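Local coordinates for small nuclear ribonucleoprotein homolog (Pyrobaculum aerophilum, PDB 1M5Q), which belongs to the Sm-like family, assembles into an Sm-type 14-mer and probably binds RNA, at the interface of chains A and B. Numbering follows the deposited sequence. Chains: chain A/B, small nuclear ribonucleoprotein homolog.

The interface of chains A and B. Residues chain A 89, 91; chain B 11, 68, 106-108, 122, 126.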
loop_
_atom_site.group_PDB
_atom_site.type_symbol
_atom_site.label_atom_id
_atom_site.label_comp_id
_atom_site.label_asym_id
_atom_site.label_seq_id
_atom_site.Cartn_x
_atom_site.Cartn_y
_atom_site.Cartn_z
ATOM N N ILE A 89 -20.141 -13.675 27.258
ATOM C CA ILE A 89 -19.268 -13.410 28.397
ATOM C C ILE A 89 -18.062 -14.338 28.220
ATOM O O ILE A 89 -18.185 -15.550 28.358
ATOM C CB ILE A 89 -19.981 -13.721 29.748
ATOM C CG1 ILE A 89 -21.323 -12.971 29.799
ATOM C CG2 ILE A 89 -19.052 -13.405 30.888
ATOM C CD1 ILE A 89 -21.256 -11.489 29.604
ATOM N N GLU A 91 -15.501 -14.496 30.089
ATOM C CA GLU A 91 -14.988 -14.997 31.341
ATOM C C GLU A 91 -15.536 -16.395 31.657
ATOM O O GLU A 91 -14.786 -17.264 32.170
ATOM C CB GLU A 91 -15.281 -13.991 32.471
ATOM C CG GLU A 91 -14.619 -12.564 32.257
ATOM C CD GLU A 91 -15.502 -11.615 31.481
ATOM O OE1 GLU A 91 -16.232 -12.087 30.576
ATOM O OE2 GLU A 91 -15.455 -10.390 31.763
ATOM N N ARG B 11 -20.154 -6.804 24.450
ATOM C CA ARG B 11 -19.645 -5.983 25.548
ATOM C C ARG B 11 -19.465 -4.533 25.112
ATOM O O ARG B 11 -19.288 -4.237 23.929
ATOM C CB ARG B 11 -18.298 -6.541 26.068
ATOM C CG ARG B 11 -18.330 -8.015 26.377
ATOM C CD ARG B 11 -19.438 -8.271 27.397
ATOM N NE ARG B 11 -18.907 -8.824 28.627
ATOM C CZ ARG B 11 -18.069 -8.174 29.385
ATOM N NH1 ARG B 11 -17.719 -6.957 28.984
ATOM N NH2 ARG B 11 -17.563 -8.708 30.488
ATOM N N ARG B 68 -12.514 -4.446 36.024
ATOM C CA ARG B 68 -12.555 -5.864 36.395
ATOM C C ARG B 68 -13.318 -5.921 37.730
ATOM O O ARG B 68 -13.444 -4.904 38.442
ATOM C CB ARG B 68 -11.145 -6.414 36.604
ATOM C CG ARG B 68 -10.355 -6.559 35.339
ATOM C CD ARG B 68 -11.060 -7.536 34.374
ATOM N NE ARG B 68 -10.266 -7.842 33.180
ATOM C CZ ARG B 68 -10.702 -8.593 32.167
ATOM N NH1 ARG B 68 -11.927 -9.119 32.189
ATOM N NH2 ARG B 68 -9.903 -8.851 31.157
ATOM N N ILE B 106 -10.507 -12.910 35.872
ATOM C CA ILE B 106 -10.769 -13.263 34.475
ATOM C C ILE B 106 -11.648 -14.485 34.279
ATOM O O ILE B 106 -11.986 -14.836 33.168
ATOM C CB ILE B 106 -9.376 -13.367 33.749
ATOM C CG1 ILE B 106 -9.203 -12.127 32.931
ATOM C CG2 ILE B 106 -9.142 -14.666 33.031
ATOM C CD1 ILE B 106 -9.194 -10.896 33.779
ATOM N N GLY B 107 -12.017 -15.149 35.373
ATOM C CA GLY B 107 -12.887 -16.309 35.237
ATOM C C GLY B 107 -12.773 -17.329 36.344
ATOM O O GLY B 107 -11.990 -17.180 37.296
ATOM N N VAL B 108 -13.529 -18.401 36.193
ATOM C CA VAL B 108 -13.570 -19.465 37.196
ATOM C C VAL B 108 -12.936 -20.770 36.709
ATOM O O VAL B 108 -13.231 -21.252 35.613
ATOM C CB VAL B 108 -15.091 -19.765 37.596
ATOM C CG1 VAL B 108 -15.191 -20.971 38.550
ATOM C CG2 VAL B 108 -15.747 -18.505 38.228
ATOM N N PHE B 122 -20.206 -14.682 39.494
ATOM C CA PHE B 122 -19.287 -13.880 38.686
ATOM C C PHE B 122 -20.103 -13.077 37.672
ATOM O O PHE B 122 -19.957 -11.838 37.574
ATOM C CB PHE B 122 -18.279 -14.801 37.967
ATOM C CG PHE B 122 -17.062 -14.080 37.432
ATOM C CD1 PHE B 122 -15.871 -14.074 38.153
ATOM C CD2 PHE B 122 -17.121 -13.413 36.223
ATOM C CE1 PHE B 122 -14.756 -13.415 37.681
ATOM C CE2 PHE B 122 -16.026 -12.744 35.739
ATOM C CZ PHE B 122 -14.831 -12.736 36.451
ATOM N N LEU B 126 -20.804 -9.187 36.700
ATOM C CA LEU B 126 -20.597 -8.510 35.409
ATOM C C LEU B 126 -21.813 -7.739 34.948
ATOM O O LEU B 126 -21.683 -6.737 34.243
ATOM C CB LEU B 126 -20.216 -9.503 34.301
ATOM C CG LEU B 126 -18.837 -10.154 34.504
ATOM C CD1 LEU B 126 -18.681 -11.176 33.430
ATOM C CD2 LEU B 126 -17.658 -9.097 34.513
HETATM O O HOH W 1 -14.404 -8.914 33.611
HETATM O O HOH W 2 -15.225 -19.521 33.660
#
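With CG of A:Glu91 anti to its own carbonyl carbon (chi1 -61°) and the chain bent at chi2, the carboxylate turns toward B:Arg11 and B:Arg68, while CG of B:Leu126, beside the backbone N (chi1 -67°), carries its branch toward that acid, where CD1 and CD2 both come near OE2. B:Arg11 arrives from the opposite direction and forms a salt bridge, NH2 to OE2 of A:Glu91 at 3.0 Å. The carboxylate and guanidinium planes are 31° apart and the N-H points away, making this a charge pairing without a hydrogen bond. B:Arg68 brings NH1 to 3.8 Å from the same OE2 of A:Glu91, which lies at the edge of its guanidinium, in plane. Water 1 links the same two groups, 2.6 Å from OE2 of A:Glu91 and 2.9 Å from NH1 of B:Arg68. Two positive groups facing one carboxylate oxygen would be expected to favour its ionised form. The carbonyl O of B:Ile106 packs 3.5 Å from CB of A:Glu91. On the apolar side, CE2 of the B:Phe122 ring meets the A:Glu91 methylene CB at 3.6 Å. A:Ile89 and B:Leu126 run past each other in opposite directions, CG2 against CD1 at a tight 3.4 Å. The backbone is tied in as well: water 2 lies 2.7 Å from the carbonyl O of A:Glu91 and also meets B:Val108 N. An alanine in place of A:Glu91 would probably leave both arginines without their acidic mate and water 1 without its carboxylate partner. This mixed polar and apolar patch joins the C-terminal regions of two neighbouring subunits, with B:Arg11 reaching in from the Sm region, and likely helps hold subunits together in the 14-mer.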